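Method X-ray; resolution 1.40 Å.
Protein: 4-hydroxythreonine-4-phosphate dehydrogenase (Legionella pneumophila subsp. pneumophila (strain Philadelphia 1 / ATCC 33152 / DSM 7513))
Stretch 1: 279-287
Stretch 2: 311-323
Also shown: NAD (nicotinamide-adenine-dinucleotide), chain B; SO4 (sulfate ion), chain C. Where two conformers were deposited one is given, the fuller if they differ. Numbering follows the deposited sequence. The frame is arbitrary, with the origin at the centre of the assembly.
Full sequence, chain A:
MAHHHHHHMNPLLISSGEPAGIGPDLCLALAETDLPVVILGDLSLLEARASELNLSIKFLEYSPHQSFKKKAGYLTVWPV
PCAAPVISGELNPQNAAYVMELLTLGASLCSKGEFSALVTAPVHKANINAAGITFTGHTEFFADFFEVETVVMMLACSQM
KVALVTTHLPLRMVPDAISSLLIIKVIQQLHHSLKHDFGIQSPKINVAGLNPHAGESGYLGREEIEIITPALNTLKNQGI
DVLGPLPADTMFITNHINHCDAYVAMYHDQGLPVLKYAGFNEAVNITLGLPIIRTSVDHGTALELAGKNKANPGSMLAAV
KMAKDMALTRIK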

ATOM      1  N   GLY A 279      -3.939  -4.004  13.918  1.00 13.32           N
ATOM      2  CA  GLY A 279      -4.428  -2.736  13.397  1.00 13.11           C
ATOM      3  C   GLY A 279      -5.137  -2.743  12.059  1.00 10.66           C
ATOM      4  O   GLY A 279      -5.087  -1.743  11.342  1.00 11.82           O
ATOM      5  N   PHE A 280      -5.843  -3.830  11.740  1.00 12.61           N
ATOM      6  CA  PHE A 280      -6.469  -4.004  10.426  1.00 14.12           C
ATOM      7  C   PHE A 280      -7.235  -2.769   9.957  1.00 14.55           C
ATOM      8  O   PHE A 280      -7.114  -2.360   8.798  1.00 15.56           O
ATOM      9  CB  PHE A 280      -7.406  -5.212  10.484  1.00 15.06           C
ATOM     10  CG  PHE A 280      -7.975  -5.623   9.152  1.00 16.56           C
ATOM     11  CD1 PHE A 280      -9.342  -5.745   8.983  1.00 19.28           C
ATOM     12  CD2 PHE A 280      -7.145  -5.923   8.089  1.00 15.22           C
ATOM     13  CE1 PHE A 280      -9.872  -6.141   7.770  1.00 19.92           C
ATOM     14  CE2 PHE A 280      -7.665  -6.322   6.876  1.00 17.23           C
ATOM     15  CZ  PHE A 280      -9.030  -6.428   6.715  1.00 19.19           C
ATOM     16  N   ASN A 281      -8.047  -2.169  10.828  1.00 13.78           N
ATOM     17  CA  ASN A 281      -8.922  -1.077  10.400  1.00 14.65           C
ATOM     18  C   ASN A 281      -8.273   0.297  10.482  1.00 13.53           C
ATOM     19  O   ASN A 281      -8.947   1.304  10.238  1.00 14.25           O
ATOM     20  CB  ASN A 281     -10.252  -1.116  11.151  1.00 17.04           C
ATOM     21  CG  ASN A 281     -11.031  -2.373  10.856  1.00 20.88           C
ATOM     22  OD1 ASN A 281     -11.281  -2.704   9.694  1.00 24.19           O
ATOM     23  ND2 ASN A 281     -11.400  -3.094  11.901  1.00 23.39           N
ATOM     24  N   GLU A 282      -6.987   0.372  10.804  0.58 13.05           N
ATOM     25  CA  GLU A 282      -6.279   1.644  10.806  0.58 14.60           C
ATOM     26  C   GLU A 282      -5.011   1.626   9.972  0.58 13.38           C
ATOM     27  O   GLU A 282      -4.456   2.698   9.708  0.58 14.66           O
ATOM     28  CB  GLU A 282      -5.905   2.059  12.237  0.58 17.30           C
ATOM     29  CG  GLU A 282      -4.725   1.271  12.792  0.58 19.90           C
ATOM     30  CD  GLU A 282      -4.089   1.917  14.009  0.58 22.89           C
ATOM     31  OE1 GLU A 282      -4.327   1.425  15.133  0.58 27.23           O
ATOM     32  OE2 GLU A 282      -3.348   2.912  13.840  0.58 20.32           O
ATOM     33  N   ALA A 283      -4.545   0.459   9.545  1.00 12.84           N
ATOM     34  CA  ALA A 283      -3.232   0.333   8.936  1.00 11.68           C
ATOM     35  C   ALA A 283      -3.248   0.753   7.473  1.00 10.35           C
ATOM     36  O   ALA A 283      -4.263   0.640   6.774  1.00 11.25           O
ATOM     37  CB  ALA A 283      -2.718  -1.101   9.057  1.00 11.39           C
ATOM     38  N   VAL A 284      -2.090   1.228   7.019  1.00  9.65           N
ATOM     39  CA  VAL A 284      -1.886   1.738   5.674  1.00  9.14           C
ATOM     40  C   VAL A 284      -0.707   1.000   5.067  1.00  8.87           C
ATOM     41  O   VAL A 284       0.315   0.802   5.728  1.00 10.87           O
ATOM     42  CB  VAL A 284      -1.576   3.246   5.717  1.00 11.08           C
ATOM     43  CG1 VAL A 284      -1.275   3.790   4.314  1.00 11.74           C
ATOM     44  CG2 VAL A 284      -2.732   4.004   6.364  1.00 11.81           C
ATOM     45  N   ASN A 285      -0.855   0.593   3.812  1.00  8.81           N
ATOM     46  CA  ASN A 285       0.243   0.061   3.021  1.00  8.21           C
ATOM     47  C   ASN A 285       0.828   1.238   2.259  1.00  8.59           C
ATOM     48  O   ASN A 285       0.126   1.884   1.476  1.00  9.29           O
ATOM     49  CB  ASN A 285      -0.292  -1.031   2.086  1.00  8.91           C
ATOM     50  CG  ASN A 285       0.655  -1.390   0.946  1.00  9.61           C
ATOM     51  OD1 ASN A 285       1.838  -1.029   0.935  1.00 11.19           O
ATOM     52  ND2 ASN A 285       0.118  -2.113  -0.035  1.00 11.74           N
ATOM     53  N   ILE A 286       2.081   1.566   2.542  1.00  9.28           N
ATOM     54  CA  ILE A 286       2.760   2.658   1.861  1.00  8.71           C
ATOM     55  C   ILE A 286       3.948   2.090   1.099  1.00  9.82           C
ATOM     56  O   ILE A 286       4.703   1.268   1.637  1.00 10.48           O
ATOM     57  CB  ILE A 286       3.175   3.778   2.828  1.00 11.91           C
ATOM     58  CG1 ILE A 286       3.889   4.882   2.057  1.00 12.42           C
ATOM     59  CG2 ILE A 286       4.046   3.262   3.941  1.00 15.13           C
ATOM     60  CD1 ILE A 286       4.067   6.076   2.852  1.00 17.83           C
ATOM     61  N   THR A 287       4.103   2.516  -0.157  1.00  9.84           N
ATOM     62  CA  THR A 287       5.226   2.084  -0.974  1.00  9.31           C
ATOM     63  C   THR A 287       6.354   3.099  -0.834  1.00 10.23           C
ATOM     64  O   THR A 287       6.157   4.296  -1.088  1.00 11.58           O
ATOM     65  CB  THR A 287       4.823   1.952  -2.440  1.00  9.42           C
ATOM     66  OG1 THR A 287       3.739   1.025  -2.559  1.00 10.88           O
ATOM     67  CG2 THR A 287       6.006   1.466  -3.261  1.00 11.22           C
TER
HETATM   68  PA  NAD B 401      -9.546  -9.465   1.629  1.00 14.49           P
HETATM   69  O1A NAD B 401     -10.406  -9.269   0.396  1.00 15.23           O
HETATM   70  O2A NAD B 401      -9.082  -8.418   2.620  1.00 18.15           O
HETATM   71  O5B NAD B 401     -10.601 -10.488   2.527  1.00 17.16           O
HETATM   72  C5B NAD B 401     -10.036 -10.858   3.762  1.00 17.49           C
HETATM   73  C4B NAD B 401     -11.101 -10.771   4.871  1.00 16.68           C
HETATM   74  O4B NAD B 401     -11.194  -9.394   5.305  1.00 17.99           O
HETATM   75  C3B NAD B 401     -12.483 -11.179   4.288  1.00 15.17           C
HETATM   76  O3B NAD B 401     -13.144 -11.866   5.336  1.00 20.23           O
HETATM   77  C2B NAD B 401     -13.118  -9.800   3.946  1.00 16.43           C
HETATM   78  O2B NAD B 401     -14.513  -9.801   4.035  1.00 19.57           O
HETATM   79  C1B NAD B 401     -12.534  -8.927   5.102  1.00 17.08           C
HETATM   80  N9A NAD B 401     -12.358  -7.528   4.728  1.00 15.96           N
HETATM   81  C8A NAD B 401     -11.474  -6.949   3.800  1.00 15.10           C
HETATM   82  N7A NAD B 401     -11.583  -5.632   3.750  1.00 13.86           N
HETATM   83  C5A NAD B 401     -12.558  -5.316   4.686  1.00 13.23           C
HETATM   84  C6A NAD B 401     -13.124  -4.092   5.098  1.00 15.38           C
HETATM   85  N6A NAD B 401     -12.690  -2.925   4.554  1.00 14.54           N
HETATM   86  N1A NAD B 401     -14.095  -4.074   6.059  1.00 17.43           N
HETATM   87  C2A NAD B 401     -14.483  -5.279   6.578  1.00 19.52           C
HETATM   88  N3A NAD B 401     -14.044  -6.518   6.286  1.00 18.06           N
HETATM   89  C4A NAD B 401     -13.064  -6.492   5.318  1.00 15.38           C
HETATM   90  O3  NAD B 401      -8.243 -10.246   1.066  1.00 16.92           O
HETATM   91  PN  NAD B 401      -8.133 -11.709   0.466  1.00 15.78           P
HETATM   92  O1N NAD B 401      -6.822 -12.362   0.830  1.00 16.22           O
HETATM   93  O2N NAD B 401      -9.480 -12.350   0.423  1.00 21.30           O
HETATM   94  O5D NAD B 401      -7.817 -11.409  -1.254  1.00 17.36           O
HETATM   95  C5D NAD B 401      -8.880 -10.865  -1.965  1.00 14.22           C
HETATM   96  C4D NAD B 401      -8.286 -10.157  -3.184  1.00 13.06           C
HETATM   97  O4D NAD B 401      -7.771  -8.876  -2.738  1.00 10.61           O
HETATM   98  C3D NAD B 401      -7.058 -10.956  -3.741  1.00 13.41           C
HETATM   99  O3D NAD B 401      -7.087 -10.784  -5.129  1.00 13.05           O
HETATM  100  C2D NAD B 401      -5.853 -10.216  -3.118  1.00 11.39           C
HETATM  101  O2D NAD B 401      -4.685 -10.238  -3.890  1.00 12.92           O
HETATM  102  C1D NAD B 401      -6.433  -8.777  -3.209  1.00 10.94           C
HETATM  103  N1N NAD B 401      -5.725  -7.830  -2.282  1.00 11.63           N
HETATM  104  C2N NAD B 401      -5.426  -6.601  -2.807  1.00 12.22           C
HETATM  105  C3N NAD B 401      -4.774  -5.644  -2.025  1.00 11.81           C
HETATM  106  C7N NAD B 401      -4.512  -4.345  -2.690  1.00 10.51           C
HETATM  107  O7N NAD B 401      -4.902  -4.129  -3.839  1.00  9.46           O
HETATM  108  N7N NAD B 401      -3.841  -3.394  -1.948  1.00 13.63           N
HETATM  109  C4N NAD B 401      -4.423  -5.943  -0.695  1.00 12.60           C
HETATM  110  C5N NAD B 401      -4.757  -7.210  -0.184  1.00 12.38           C
HETATM  111  C6N NAD B 401      -5.407  -8.161  -0.995  1.00 11.65           C
HETATM  112  S   SO4 C 402       0.161  -4.169  -3.403  1.00 11.07           S
HETATM  113  O1  SO4 C 402       0.230  -2.806  -2.880  1.00 12.22           O
HETATM  114  O2  SO4 C 402      -0.873  -4.232  -4.432  1.00 11.77           O
HETATM  115  O3  SO4 C 402       1.446  -4.487  -4.023  1.00 11.68           O
HETATM  116  O4  SO4 C 402      -0.155  -5.160  -2.361  1.00 14.74           O
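Stretch 2 (311-323) ANPGSMLAAVKMA

Stretch 2 opens extended at Ala311 and Asn312, places Pro313 at the N-cap, and is helical from Gly314 onward, with phi/psi near -63/-42 and i to i+4 bonds starting at Leu317 N to Pro313 O (2.9 Å). The helix runs in broadly the same direction as strand 284-287, at a signed crossing angle of -37° and a closest axial approach of 8.2 Å. CA pairing sets the register: Asn281 with Gly314 (4.9 Å), Glu282 with Ser315 (4.8 Å), Val284 with Ala319 (5.2 Å).

Apolar packing centres on Val284, whose CG2 lies 3.6 Å from Ala318 CB and whose CG1 lies 4.0 Å from Ala319 CB and 3.7 Å from Met322 SD. Ile286 CD1 extends the row, 4.2 Å from Met322 SD. Ala318 and Met322, four residues apart and so on the same face of the helix, both point their CA-to-CB bonds toward stretch 1; Ala318 CB also lies 3.2 Å from Glu282 O in the preceding loop.

Backbone contacts are tightest at Gly314, where CA approaches Asn281 O at 3.2 Å in a CA-H...O contact; an ideal CB there would fall 2.2 Å from that oxygen.

Among polar contacts, Ser315 OG lies 2.8 Å from Ala283 O, within hydrogen-bonding distance. A water accepts from Ser315 N (2.9 Å) and also lies 3.1 Å from Asn281 OD1 and 2.9 Å from Asn312 O. Asn312 N additionally donates to NAD N1A (2.8 Å).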

ATOM      1  N   ALA A 311     -18.512  -3.034   4.810  1.00 16.98           N
ATOM      2  CA  ALA A 311     -17.078  -2.824   4.914  1.00 19.37           C
ATOM      3  C   ALA A 311     -16.747  -1.631   5.804  1.00 19.23           C
ATOM      4  O   ALA A 311     -17.465  -0.627   5.853  1.00 20.42           O
ATOM      5  CB  ALA A 311     -16.490  -2.597   3.525  1.00 18.89           C
ATOM      6  N   ASN A 312     -15.622  -1.754   6.494  1.00 17.76           N
ATOM      7  CA  ASN A 312     -15.111  -0.713   7.364  1.00 15.16           C
ATOM      8  C   ASN A 312     -14.216   0.203   6.539  1.00 13.56           C
ATOM      9  O   ASN A 312     -13.246  -0.280   5.940  1.00 12.93           O
ATOM     10  CB  ASN A 312     -14.301  -1.360   8.477  1.00 16.52           C
ATOM     11  CG  ASN A 312     -13.955  -0.398   9.584  1.00 16.25           C
ATOM     12  OD1 ASN A 312     -13.531   0.723   9.329  1.00 17.00           O
ATOM     13  ND2 ASN A 312     -14.134  -0.832  10.829  1.00 19.53           N
ATOM     14  N   PRO A 313     -14.512   1.502   6.445  1.00 12.95           N
ATOM     15  CA  PRO A 313     -13.664   2.415   5.665  1.00 12.66           C
ATOM     16  C   PRO A 313     -12.439   2.926   6.403  1.00 11.12           C
ATOM     17  O   PRO A 313     -11.783   3.841   5.902  1.00 12.92           O
ATOM     18  CB  PRO A 313     -14.622   3.581   5.381  1.00 15.36           C
ATOM     19  CG  PRO A 313     -15.425   3.657   6.661  1.00 15.58           C
ATOM     20  CD  PRO A 313     -15.656   2.203   7.054  1.00 14.89           C
ATOM     21  N   GLY A 314     -12.107   2.357   7.565  1.00  9.75           N
ATOM     22  CA  GLY A 314     -11.039   2.911   8.383  1.00  9.62           C
ATOM     23  C   GLY A 314      -9.685   2.906   7.706  1.00  8.72           C
ATOM     24  O   GLY A 314      -8.935   3.886   7.798  1.00 11.07           O
ATOM     25  N   SER A 315      -9.344   1.809   7.022  1.00 10.38           N
ATOM     26  CA  SER A 315      -8.051   1.751   6.342  1.00 10.53           C
ATOM     27  C   SER A 315      -7.977   2.759   5.199  1.00  8.55           C
ATOM     28  O   SER A 315      -6.967   3.457   5.046  1.00 10.22           O
ATOM     29  CB  SER A 315      -7.766   0.342   5.830  1.00 10.33           C
ATOM     30  OG  SER A 315      -6.509   0.312   5.182  1.00  9.57           O
ATOM     31  N   MET A 316      -9.032   2.862   4.387  1.00 10.17           N
ATOM     32  CA  MET A 316      -9.042   3.862   3.320  1.00  9.58           C
ATOM     33  C   MET A 316      -8.870   5.266   3.888  1.00 10.89           C
ATOM     34  O   MET A 316      -8.069   6.065   3.379  1.00 10.51           O
ATOM     35  CB  MET A 316     -10.333   3.754   2.512  1.00 11.19           C
ATOM     36  CG  MET A 316     -10.478   4.879   1.479  1.00 12.05           C
ATOM     37  SD  MET A 316      -9.168   4.951   0.224  1.00 13.70           S
ATOM     38  CE  MET A 316      -9.757   3.698  -0.913  1.00 14.86           C
ATOM     39  N   LEU A 317      -9.608   5.586   4.958  1.00 11.15           N
ATOM     40  CA  LEU A 317      -9.507   6.924   5.535  1.00  9.55           C
ATOM     41  C   LEU A 317      -8.103   7.187   6.051  1.00 10.31           C
ATOM     42  O   LEU A 317      -7.549   8.275   5.845  1.00 11.83           O
ATOM     43  CB  LEU A 317     -10.543   7.108   6.645  1.00 11.34           C
ATOM     44  CG  LEU A 317     -11.993   7.267   6.191  1.00 14.78           C
ATOM     45  CD1 LEU A 317     -12.949   7.049   7.371  1.00 16.37           C
ATOM     46  CD2 LEU A 317     -12.204   8.646   5.582  1.00 15.42           C
ATOM     47  N   ALA A 318      -7.507   6.198   6.722  1.00 10.32           N
ATOM     48  CA  ALA A 318      -6.129   6.328   7.182  1.00  9.69           C
ATOM     49  C   ALA A 318      -5.158   6.483   6.016  1.00  8.93           C
ATOM     50  O   ALA A 318      -4.197   7.261   6.100  1.00 10.91           O
ATOM     51  CB  ALA A 318      -5.753   5.124   8.045  1.00 10.28           C
ATOM     52  N   ALA A 319      -5.396   5.763   4.910  1.00  9.96           N
ATOM     53  CA  ALA A 319      -4.490   5.837   3.762  1.00 10.16           C
ATOM     54  C   ALA A 319      -4.538   7.208   3.103  1.00  7.84           C
ATOM     55  O   ALA A 319      -3.498   7.746   2.700  1.00 10.54           O
ATOM     56  CB  ALA A 319      -4.834   4.754   2.743  1.00  9.40           C
ATOM     57  N   VAL A 320      -5.735   7.781   2.983  1.00  8.75           N
ATOM     58  CA  VAL A 320      -5.877   9.128   2.441  1.00  9.22           C
ATOM     59  C   VAL A 320      -5.218  10.142   3.366  1.00 10.27           C
ATOM     60  O   VAL A 320      -4.497  11.041   2.915  1.00 10.97           O
ATOM     61  CB  VAL A 320      -7.362   9.448   2.198  1.00 10.43           C
ATOM     62  CG1 VAL A 320      -7.520  10.905   1.771  1.00 12.53           C
ATOM     63  CG2 VAL A 320      -7.954   8.514   1.137  1.00 11.53           C
ATOM     64  N   LYS A 321      -5.436  10.011   4.675  1.00 11.03           N
ATOM     65  CA  LYS A 321      -4.841  10.967   5.603  1.00 10.93           C
ATOM     66  C   LYS A 321      -3.321  10.876   5.597  1.00 11.53           C
ATOM     67  O   LYS A 321      -2.631  11.903   5.660  1.00 12.75           O
ATOM     68  CB  LYS A 321      -5.417  10.763   7.003  1.00 13.17           C
ATOM     69  CG  LYS A 321      -6.863  11.220   7.102  1.00 18.36           C
ATOM     70  CD  LYS A 321      -7.490  10.856   8.435  1.00 22.90           C
ATOM     71  CE  LYS A 321      -8.992  10.658   8.283  1.00 27.53           C
ATOM     72  NZ  LYS A 321      -9.695  10.529   9.593  1.00 32.13           N
ATOM     73  N   MET A 322      -2.773   9.666   5.499  1.00 11.35           N
ATOM     74  CA  MET A 322      -1.320   9.538   5.451  1.00 12.69           C
ATOM     75  C   MET A 322      -0.757  10.153   4.176  1.00 13.12           C
ATOM     76  O   MET A 322       0.264  10.852   4.216  1.00 12.82           O
ATOM     77  CB  MET A 322      -0.904   8.073   5.581  1.00 13.30           C
ATOM     78  CG  MET A 322       0.597   7.892   5.553  1.00 16.74           C
ATOM     79  SD  MET A 322       1.129   6.208   5.847  1.00 20.04           S
ATOM     80  CE  MET A 322       0.531   5.956   7.517  1.00 24.25           C
ATOM     81  N   ALA A 323      -1.409   9.909   3.039  1.00 11.01           N
ATOM     82  CA  ALA A 323      -0.963  10.518   1.791  1.00 11.06           C
ATOM     83  C   ALA A 323      -1.023  12.038   1.874  1.00 13.13           C
ATOM     84  O   ALA A 323      -0.089  12.731   1.442  1.00 12.81           O
ATOM     85  CB  ALA A 323      -1.791   9.989   0.620  1.00 12.27           C
TER
HETATM   86  O   HOH W   1     -10.765  -0.722   7.307  1.00 13.86           O